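Local coordinates for protein oxidoreductase, Gfo/Idh/MocA family (Vibrio cholerae, PDB 1XEA) that probably acts as a nucleotide-dependent oxidoreductase, pairing a Rossmann-type domain thought to bind NAD(P) with a second domain built on a large mixed β-sheet, at residues 147-152 against 172-177; 166-171 against 211-216; 176-181 against 202-207. One frame throughout, in Å; residues are numbered along the deposited sequence.

Contact 1: 147-152 against 172-177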
loop_
_atom_site.group_PDB
_atom_site.type_symbol
_atom_site.label_atom_id
_atom_site.label_comp_id
_atom_site.label_asym_id
_atom_site.label_seq_id
_atom_site.Cartn_x
_atom_site.Cartn_y
_atom_site.Cartn_z
ATOM N N LEU A 147 -0.589 -16.446 -15.753
ATOM C CA LEU A 147 0.173 -16.543 -14.519
ATOM C C LEU A 147 1.562 -15.972 -14.802
ATOM O O LEU A 147 2.278 -16.473 -15.669
ATOM C CB LEU A 147 0.287 -18.002 -14.057
ATOM C CG LEU A 147 1.191 -18.264 -12.841
ATOM C CD1 LEU A 147 0.578 -17.641 -11.604
ATOM C CD2 LEU A 147 1.403 -19.751 -12.648
ATOM N N ARG A 148 1.933 -14.918 -14.081
ATOM C CA ARG A 148 3.224 -14.274 -14.270
ATOM C C ARG A 148 4.037 -14.311 -12.995
ATOM O O ARG A 148 3.614 -13.813 -11.949
ATOM C CB ARG A 148 3.032 -12.820 -14.704
ATOM C CG ARG A 148 4.323 -12.027 -14.825
ATOM C CD ARG A 148 4.064 -10.658 -15.429
ATOM N NE ARG A 148 3.321 -9.781 -14.540
ATOM C CZ ARG A 148 2.498 -8.820 -14.950
ATOM N NH1 ARG A 148 2.302 -8.610 -16.250
ATOM N NH2 ARG A 148 1.871 -8.065 -14.050
ATOM N N TRP A 149 5.222 -14.893 -13.082
ATOM C CA TRP A 149 6.087 -14.978 -11.926
ATOM C C TRP A 149 7.304 -14.073 -12.163
ATOM O O TRP A 149 8.090 -14.316 -13.069
ATOM C CB TRP A 149 6.510 -16.436 -11.733
ATOM C CG TRP A 149 6.890 -16.754 -10.326
ATOM C CD1 TRP A 149 7.946 -16.238 -9.625
ATOM C CD2 TRP A 149 6.195 -17.614 -9.429
ATOM N NE1 TRP A 149 7.948 -16.722 -8.351
ATOM C CE2 TRP A 149 6.884 -17.572 -8.200
ATOM C CE3 TRP A 149 5.053 -18.421 -9.539
ATOM C CZ2 TRP A 149 6.469 -18.304 -7.086
ATOM C CZ3 TRP A 149 4.647 -19.145 -8.432
ATOM C CH2 TRP A 149 5.354 -19.082 -7.224
ATOM N N GLU A 150 7.434 -13.017 -11.367
ATOM C CA GLU A 150 8.557 -12.093 -11.472
ATOM C C GLU A 150 9.473 -12.273 -10.256
ATOM O O GLU A 150 9.007 -12.344 -9.117
ATOM C CB GLU A 150 8.055 -10.645 -11.498
ATOM C CG GLU A 150 7.144 -10.303 -12.671
ATOM C CD GLU A 150 6.682 -8.847 -12.674
ATOM O OE1 GLU A 150 7.546 -7.942 -12.707
ATOM O OE2 GLU A 150 5.451 -8.612 -12.648
ATOM N N LYS A 151 10.772 -12.357 -10.502
ATOM C CA LYS A 151 11.734 -12.492 -9.421
ATOM C C LYS A 151 12.918 -11.658 -9.850
ATOM O O LYS A 151 13.699 -12.076 -10.706
ATOM C CB LYS A 151 12.158 -13.944 -9.241
ATOM C CG LYS A 151 12.954 -14.182 -7.971
ATOM C CD LYS A 151 13.391 -15.636 -7.856
ATOM C CE LYS A 151 14.001 -15.910 -6.494
ATOM N NZ LYS A 151 15.151 -15.008 -6.215
ATOM N N HIS A 152 13.048 -10.476 -9.259
ATOM C CA HIS A 152 14.121 -9.570 -9.633
ATOM C C HIS A 152 15.150 -9.377 -8.525
ATOM O O HIS A 152 14.869 -9.619 -7.353
ATOM C CB HIS A 152 13.541 -8.206 -10.044
ATOM C CG HIS A 152 12.396 -8.288 -11.014
ATOM N ND1 HIS A 152 12.293 -9.272 -11.975
ATOM C CD2 HIS A 152 11.319 -7.485 -11.188
ATOM C CE1 HIS A 152 11.203 -9.072 -12.696
ATOM N NE2 HIS A 152 10.595 -7.994 -12.239
ATOM N N LEU A 172 10.774 -19.919 -13.583
ATOM C CA LEU A 172 10.473 -20.711 -14.760
ATOM C C LEU A 172 9.657 -21.957 -14.403
ATOM O O LEU A 172 8.581 -22.188 -14.964
ATOM C CB LEU A 172 11.763 -21.124 -15.467
ATOM C CG LEU A 172 11.558 -21.806 -16.829
ATOM C CD1 LEU A 172 11.008 -20.793 -17.829
ATOM C CD2 LEU A 172 12.869 -22.386 -17.312
ATOM N N ASP A 173 10.172 -22.756 -13.473
ATOM C CA ASP A 173 9.483 -23.964 -13.045
ATOM C C ASP A 173 8.136 -23.655 -12.405
ATOM O O ASP A 173 7.128 -24.298 -12.708
ATOM C CB ASP A 173 10.314 -24.748 -12.030
ATOM C CG ASP A 173 9.521 -25.891 -11.395
ATOM O OD1 ASP A 173 9.301 -26.924 -12.054
ATOM O OD2 ASP A 173 9.095 -25.755 -10.236
ATOM N N SER A 174 8.126 -22.679 -11.503
ATOM C CA SER A 174 6.908 -22.296 -10.800
ATOM C C SER A 174 5.753 -21.984 -11.732
ATOM O O SER A 174 4.591 -22.094 -11.354
ATOM C CB SER A 174 7.177 -21.087 -9.904
ATOM O OG SER A 174 8.162 -21.389 -8.946
ATOM N N VAL A 175 6.083 -21.607 -12.954
ATOM C CA VAL A 175 5.084 -21.253 -13.933
ATOM C C VAL A 175 4.841 -22.371 -14.928
ATOM O O VAL A 175 3.808 -22.402 -15.589
ATOM C CB VAL A 175 5.537 -19.998 -14.681
ATOM C CG1 VAL A 175 4.597 -19.696 -15.804
ATOM C CG2 VAL A 175 5.592 -18.817 -13.720
ATOM N N ASN A 176 5.799 -23.293 -15.014
ATOM C CA ASN A 176 5.755 -24.423 -15.946
ATOM C C ASN A 176 4.679 -25.464 -15.610
ATOM O O ASN A 176 4.974 -26.619 -15.318
ATOM C CB ASN A 176 7.130 -25.083 -15.986
ATOM C CG ASN A 176 7.309 -25.965 -17.188
ATOM O OD1 ASN A 176 6.378 -26.163 -17.966
ATOM N ND2 ASN A 176 8.511 -26.492 -17.362
ATOM N N LEU A 177 3.425 -25.037 -15.685
ATOM C CA LEU A 177 2.291 -25.884 -15.367
ATOM C C LEU A 177 1.806 -26.710 -16.555
ATOM O O LEU A 177 0.841 -27.463 -16.442
ATOM C CB LEU A 177 1.153 -25.007 -14.852
ATOM C CG LEU A 177 1.472 -24.097 -13.660
ATOM C CD1 LEU A 177 0.423 -23.016 -13.564
ATOM C CD2 LEU A 177 1.546 -24.906 -12.374
#
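Trp149 and Ser174 form the tight centre of a helix-on-sheet contact, in which the last turn of helix 160-175 lies against strand 146-152 of the large mixed sheet. Trp149 holds CG anti to its backbone N (chi1 -156°), which lays the indole under the helix. Ser174 CB sits over one face of that indole, 3.5 Å from the centroid of the six-membered ring of Trp149 and 13° off its normal, a CH-pi contact. Val175 slides past Trp149 in the opposite direction, its CG2 branch 3.2 Å from Trp149 CB. Beyond the helix end, Leu177 CD1 meets Leu147 CD2 at 3.5 Å, the two side chains crossing at about a right angle. Leu147 CD2 and Val175 CG2 touch more loosely, at 4.4 Å. The far side of the strand is quite different: Arg148 points away from the helix, is partly exposed, and pairs its NE with Glu150 OE2 at 3.1 Å, while Glu150 also salt-bridges Arg148 of the second subunit. The polar tips inside are satisfied by outside partners, Trp149 NE1 by Glu224 and Ser174 OG by the His170 carbonyl. Carbon surfaces thus join helix to strand, and the charges of Arg148 and Glu150 are turned to the subunit interface.

Contact 2: 166-171 against 211-216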
loop_
_atom_site.group_PDB
_atom_site.type_symbol
_atom_site.label_atom_id
_atom_site.label_comp_id
_atom_site.label_asym_id
_atom_site.label_seq_id
_atom_site.Cartn_x
_atom_site.Cartn_y
_atom_site.Cartn_z
ATOM N N ASP A 166 20.709 -21.827 -11.642
ATOM C CA ASP A 166 20.672 -21.588 -10.205
ATOM C C ASP A 166 19.707 -20.501 -9.740
ATOM O O ASP A 166 19.588 -20.245 -8.541
ATOM C CB ASP A 166 22.079 -21.280 -9.695
ATOM C CG ASP A 166 23.054 -22.399 -9.988
ATOM O OD1 ASP A 166 22.837 -23.535 -9.498
ATOM O OD2 ASP A 166 24.041 -22.146 -10.714
ATOM N N ASP A 167 18.996 -19.877 -10.673
ATOM C CA ASP A 167 18.086 -18.807 -10.295
ATOM C C ASP A 167 16.781 -18.807 -11.075
ATOM O O ASP A 167 15.731 -19.165 -10.537
ATOM C CB ASP A 167 18.802 -17.470 -10.476
ATOM C CG ASP A 167 18.411 -16.459 -9.431
ATOM O OD1 ASP A 167 17.670 -16.820 -8.496
ATOM O OD2 ASP A 167 18.855 -15.297 -9.535
ATOM N N PHE A 168 16.862 -18.405 -12.342
ATOM C CA PHE A 168 15.705 -18.322 -13.229
ATOM C C PHE A 168 14.845 -19.574 -13.183
ATOM O O PHE A 168 13.638 -19.531 -13.425
ATOM C CB PHE A 168 16.162 -18.082 -14.666
ATOM C CG PHE A 168 15.045 -17.756 -15.599
ATOM C CD1 PHE A 168 14.362 -16.549 -15.483
ATOM C CD2 PHE A 168 14.663 -18.656 -16.591
ATOM C CE1 PHE A 168 13.308 -16.237 -16.344
ATOM C CE2 PHE A 168 13.609 -18.357 -17.462
ATOM C CZ PHE A 168 12.925 -17.143 -17.341
ATOM N N ILE A 169 15.473 -20.697 -12.866
ATOM C CA ILE A 169 14.749 -21.954 -12.796
ATOM C C ILE A 169 13.635 -21.868 -11.763
ATOM O O ILE A 169 12.657 -22.591 -11.850
ATOM C CB ILE A 169 15.699 -23.116 -12.452
ATOM C CG1 ILE A 169 15.029 -24.446 -12.800
ATOM C CG2 ILE A 169 16.066 -23.069 -10.980
ATOM C CD1 ILE A 169 16.005 -25.561 -13.011
ATOM N N HIS A 170 13.788 -20.981 -10.788
ATOM C CA HIS A 170 12.765 -20.831 -9.777
ATOM C C HIS A 170 11.482 -20.338 -10.430
ATOM O O HIS A 170 10.484 -21.051 -10.467
ATOM C CB HIS A 170 13.202 -19.852 -8.697
ATOM C CG HIS A 170 13.895 -20.499 -7.543
ATOM N ND1 HIS A 170 13.372 -21.588 -6.880
ATOM C CD2 HIS A 170 15.072 -20.219 -6.935
ATOM C CE1 HIS A 170 14.198 -21.954 -5.917
ATOM N NE2 HIS A 170 15.239 -21.140 -5.929
ATOM N N PRO A 171 11.488 -19.110 -10.974
ATOM C CA PRO A 171 10.256 -18.619 -11.606
ATOM C C PRO A 171 9.806 -19.445 -12.806
ATOM O O PRO A 171 8.611 -19.658 -13.011
ATOM C CB PRO A 171 10.614 -17.182 -11.989
ATOM C CG PRO A 171 12.081 -17.246 -12.224
ATOM C CD PRO A 171 12.566 -18.110 -11.083
ATOM N N LEU A 211 1.590 -18.417 -19.736
ATOM C CA LEU A 211 2.606 -18.569 -18.694
ATOM C C LEU A 211 3.747 -17.587 -18.935
ATOM O O LEU A 211 4.106 -17.319 -20.081
ATOM C CB LEU A 211 3.113 -20.013 -18.692
ATOM C CG LEU A 211 1.977 -21.029 -18.548
ATOM C CD1 LEU A 211 2.512 -22.447 -18.423
ATOM C CD2 LEU A 211 1.167 -20.673 -17.322
ATOM N N HIS A 212 4.318 -17.048 -17.863
ATOM C CA HIS A 212 5.389 -16.064 -18.007
ATOM C C HIS A 212 6.358 -16.031 -16.832
ATOM O O HIS A 212 5.955 -15.838 -15.682
ATOM C CB HIS A 212 4.772 -14.673 -18.201
ATOM C CG HIS A 212 5.768 -13.587 -18.484
ATOM N ND1 HIS A 212 5.409 -12.258 -18.583
ATOM C CD2 HIS A 212 7.105 -13.629 -18.700
ATOM C CE1 HIS A 212 6.479 -11.530 -18.850
ATOM N NE2 HIS A 212 7.521 -12.339 -18.926
ATOM N N ALA A 213 7.640 -16.214 -17.135
ATOM C CA ALA A 213 8.694 -16.186 -16.125
ATOM C C ALA A 213 9.566 -14.989 -16.463
ATOM O O ALA A 213 10.075 -14.876 -17.572
ATOM C CB ALA A 213 9.507 -17.471 -16.162
ATOM N N SER A 214 9.740 -14.106 -15.490
ATOM C CA SER A 214 10.492 -12.885 -15.683
ATOM C C SER A 214 11.521 -12.684 -14.563
ATOM O O SER A 214 11.209 -12.800 -13.374
ATOM C CB SER A 214 9.482 -11.735 -15.732
ATOM O OG SER A 214 10.071 -10.459 -15.712
HETATM N N MSE A 215 12.757 -12.394 -14.949
HETATM C CA MSE A 215 13.805 -12.164 -13.970
HETATM C C MSE A 215 14.735 -11.068 -14.432
HETATM O O MSE A 215 15.444 -11.226 -15.425
HETATM C CB MSE A 215 14.614 -13.431 -13.741
HETATM C CG MSE A 215 15.816 -13.225 -12.836
HETATM SE SE MSE A 215 16.615 -14.902 -12.285
HETATM C CE MSE A 215 15.370 -15.353 -10.877
ATOM N N ASN A 216 14.740 -9.961 -13.701
ATOM C CA ASN A 216 15.606 -8.847 -14.037
ATOM C C ASN A 216 16.558 -8.691 -12.872
ATOM O O ASN A 216 16.224 -8.061 -11.866
ATOM C CB ASN A 216 14.794 -7.569 -14.215
ATOM C CG ASN A 216 15.625 -6.435 -14.748
ATOM O OD1 ASN A 216 16.816 -6.344 -14.468
ATOM N ND2 ASN A 216 15.004 -5.558 -15.516
#
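Helix 160-175 packs on the large mixed sheet of the second, non-Rossmann domain, a helix-on-sheet layer as in Gfo/Idh/MocA oxidoreductases, its 166-171 part running over strand 209-216 with 7.9 Å between the local axes and 145° between their directions. The selenomethionine Met215 organises the meeting. Its chain leaves the strand extended, CG anti to the backbone N, and bends only at chi3 (-80°), which turns the terminal methyl in among the helix side chains. Asp167 crosses this chain at about a right angle, with its carboxylate carbon CG 3.5 Å from Met215 CE. Pro171 crosses it in a similar way, bringing CD to 3.9 Å from the same methyl carbon of Met215. Phe168 instead runs alongside, sliding past Met215 in the opposite direction, so that Met215 CB lies at the edge of the phenyl ring, in its plane and 3.6 Å from Phe168 CD1. With CG anti to its own backbone N, Phe168 extends its ring across to the small Ala213, whose CB also approaches Pro171 CB at 4.3 Å. The helix is irregular here, with a wider pi-type turn at 166-168. The selenomethionine offers the buried Asp167 carboxylate only van der Waals contact; its charge is met by Arg153 and Arg217, both salt-bridged to OD2, which would be expected to favour its ionised form. At the far end of the ring, Phe168 CZ rests 3.6 Å from Ala213 CB.

Contact 3: 176-181 against 202-207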
loop_
_atom_site.group_PDB
_atom_site.type_symbol
_atom_site.label_atom_id
_atom_site.label_comp_id
_atom_site.label_asym_id
_atom_site.label_seq_id
_atom_site.Cartn_x
_atom_site.Cartn_y
_atom_site.Cartn_z
ATOM N N ASN A 176 5.799 -23.293 -15.014
ATOM C CA ASN A 176 5.755 -24.423 -15.946
ATOM C C ASN A 176 4.679 -25.464 -15.610
ATOM O O ASN A 176 4.974 -26.619 -15.318
ATOM C CB ASN A 176 7.130 -25.083 -15.986
ATOM C CG ASN A 176 7.309 -25.965 -17.188
ATOM O OD1 ASN A 176 6.378 -26.163 -17.966
ATOM N ND2 ASN A 176 8.511 -26.492 -17.362
ATOM N N LEU A 177 3.425 -25.037 -15.685
ATOM C CA LEU A 177 2.291 -25.884 -15.367
ATOM C C LEU A 177 1.806 -26.710 -16.555
ATOM O O LEU A 177 0.841 -27.463 -16.442
ATOM C CB LEU A 177 1.153 -25.007 -14.852
ATOM C CG LEU A 177 1.472 -24.097 -13.660
ATOM C CD1 LEU A 177 0.423 -23.016 -13.564
ATOM C CD2 LEU A 177 1.546 -24.906 -12.374
ATOM N N SER A 178 2.465 -26.560 -17.699
ATOM C CA SER A 178 2.078 -27.287 -18.905
ATOM C C SER A 178 3.170 -28.255 -19.357
ATOM O O SER A 178 3.087 -28.847 -20.436
ATOM C CB SER A 178 1.801 -26.297 -20.035
ATOM O OG SER A 178 3.010 -25.718 -20.505
ATOM N N ARG A 179 4.197 -28.401 -18.528
ATOM C CA ARG A 179 5.325 -29.270 -18.836
ATOM C C ARG A 179 5.916 -28.869 -20.176
ATOM O O ARG A 179 5.850 -29.622 -21.146
ATOM C CB ARG A 179 4.896 -30.736 -18.883
ATOM C CG ARG A 179 4.224 -31.231 -17.617
ATOM C CD ARG A 179 4.198 -32.753 -17.576
ATOM N NE ARG A 179 3.867 -33.364 -18.875
ATOM C CZ ARG A 179 4.755 -33.772 -19.790
ATOM N NH1 ARG A 179 6.057 -33.637 -19.566
ATOM N NH2 ARG A 179 4.343 -34.344 -20.920
ATOM N N GLN A 180 6.478 -27.665 -20.220
ATOM C CA GLN A 180 7.105 -27.128 -21.422
ATOM C C GLN A 180 8.553 -27.619 -21.380
ATOM O O GLN A 180 9.274 -27.354 -20.422
ATOM C CB GLN A 180 7.054 -25.599 -21.384
ATOM C CG GLN A 180 7.266 -24.894 -22.715
ATOM C CD GLN A 180 6.178 -25.212 -23.736
ATOM O OE1 GLN A 180 5.021 -25.491 -23.383
ATOM N NE2 GLN A 180 6.541 -25.153 -25.013
ATOM N N CYS A 181 8.983 -28.325 -22.419
ATOM C CA CYS A 181 10.330 -28.869 -22.436
ATOM C C CYS A 181 11.173 -28.393 -23.601
ATOM O O CYS A 181 12.163 -29.032 -23.945
ATOM C CB CYS A 181 10.246 -30.386 -22.468
ATOM S SG CYS A 181 9.229 -30.952 -23.818
ATOM N N VAL A 202 10.906 -15.336 -20.321
ATOM C CA VAL A 202 10.359 -16.448 -21.080
ATOM C C VAL A 202 8.855 -16.493 -20.909
ATOM O O VAL A 202 8.341 -16.549 -19.793
ATOM C CB VAL A 202 10.951 -17.784 -20.621
ATOM C CG1 VAL A 202 10.256 -18.929 -21.339
ATOM C CG2 VAL A 202 12.441 -17.806 -20.898
ATOM N N GLN A 203 8.155 -16.489 -22.034
ATOM C CA GLN A 203 6.705 -16.497 -22.033
ATOM C C GLN A 203 6.142 -17.338 -23.183
ATOM O O GLN A 203 6.611 -17.246 -24.316
ATOM C CB GLN A 203 6.219 -15.046 -22.129
ATOM C CG GLN A 203 4.931 -14.854 -22.894
ATOM C CD GLN A 203 4.431 -13.421 -22.867
ATOM O OE1 GLN A 203 3.549 -13.058 -23.644
ATOM N NE2 GLN A 203 4.980 -12.602 -21.966
ATOM N N TRP A 204 5.140 -18.161 -22.886
ATOM C CA TRP A 204 4.505 -18.989 -23.906
ATOM C C TRP A 204 3.046 -19.236 -23.538
ATOM O O TRP A 204 2.629 -18.996 -22.401
ATOM C CB TRP A 204 5.220 -20.325 -24.037
ATOM C CG TRP A 204 5.026 -21.228 -22.875
ATOM C CD1 TRP A 204 4.140 -22.266 -22.774
ATOM C CD2 TRP A 204 5.799 -21.239 -21.673
ATOM N NE1 TRP A 204 4.321 -22.929 -21.579
ATOM C CE2 TRP A 204 5.328 -22.315 -20.884
ATOM C CE3 TRP A 204 6.833 -20.428 -21.181
ATOM C CZ2 TRP A 204 5.885 -22.625 -19.639
ATOM C CZ3 TRP A 204 7.384 -20.731 -19.946
ATOM C CH2 TRP A 204 6.902 -21.818 -19.183
ATOM N N GLN A 205 2.269 -19.728 -24.494
ATOM C CA GLN A 205 0.862 -19.987 -24.240
ATOM C C GLN A 205 0.465 -21.453 -24.458
ATOM O O GLN A 205 0.738 -22.025 -25.509
ATOM C CB GLN A 205 0.020 -19.046 -25.110
ATOM C CG GLN A 205 -1.479 -19.221 -24.960
ATOM C CD GLN A 205 -2.242 -17.900 -24.955
ATOM O OE1 GLN A 205 -1.870 -16.940 -25.638
ATOM N NE2 GLN A 205 -3.329 -17.855 -24.193
ATOM N N THR A 206 -0.156 -22.054 -23.444
ATOM C CA THR A 206 -0.615 -23.445 -23.500
ATOM C C THR A 206 -2.125 -23.471 -23.379
ATOM O O THR A 206 -2.669 -23.358 -22.277
ATOM C CB THR A 206 -0.063 -24.299 -22.330
ATOM O OG1 THR A 206 1.341 -24.522 -22.509
ATOM C CG2 THR A 206 -0.782 -25.647 -22.255
ATOM N N GLY A 207 -2.803 -23.633 -24.506
ATOM C CA GLY A 207 -4.251 -23.669 -24.474
ATOM C C GLY A 207 -4.780 -22.280 -24.199
ATOM O O GLY A 207 -4.492 -21.347 -24.942
#
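The indole of Trp204 carries the Gln180 side chain over one face and has the hydroxyls of Ser178 and Thr206 at its edge, in the ring plane. It projects from the first strand of the β-hairpin formed by 196-206 and 209-216, and meets the irregular loop that follows helix 160-175. Gln180 CG stands 3.8 Å from the centroid of the five-membered ring of Trp204, 16° off the normal, a CH-pi contact. A bend at chi2 (63°) then carries the amide of Gln180 along toward the nitrogen side of the indole, with the two planes 43° apart. Asn176 lies near the benzo side instead, its amide almost perpendicular to the ring. That amide shapes the loop from within: Asn176 OD1 accepts the N-H of Gln180 on an in-plane lone pair in a nearly straight bond of 2.7 Å, and Asn176 ND2 returns a longer one, 3.3 Å, to Gln180 O. Gln180 is thereby held at its backbone where its side chain can cover the tryptophan. Ser295 of helix 286-311 also bonds Asn176 ND2, tying the loop to that helix. Nearer the hairpin turn, at the partly exposed margin, Ser178 OG donates to Thr206 OG1 at 2.9 Å.

In the fold
All three contacts fasten helix 160-175, or the loop that leaves it, to neighbouring strands of one mixed sheet, in the strand order 196-206, 209-216, 146-152. Contacts 1 and 2 are buried, use successive parts of the same helix, and lie about 6 Å apart between centres; strand pairing, including a probable Trp149 N to His212 O hydrogen bond of 2.9 Å, connects them. Contact 3 is farther out, about 17 Å from the chain centre, and shares Asn176 and Leu177 with contact 1. It is only partly buried and combines aromatic packing with amide and hydroxyl hydrogen bonds, where contacts 1 and 2 rely chiefly on carbon surfaces.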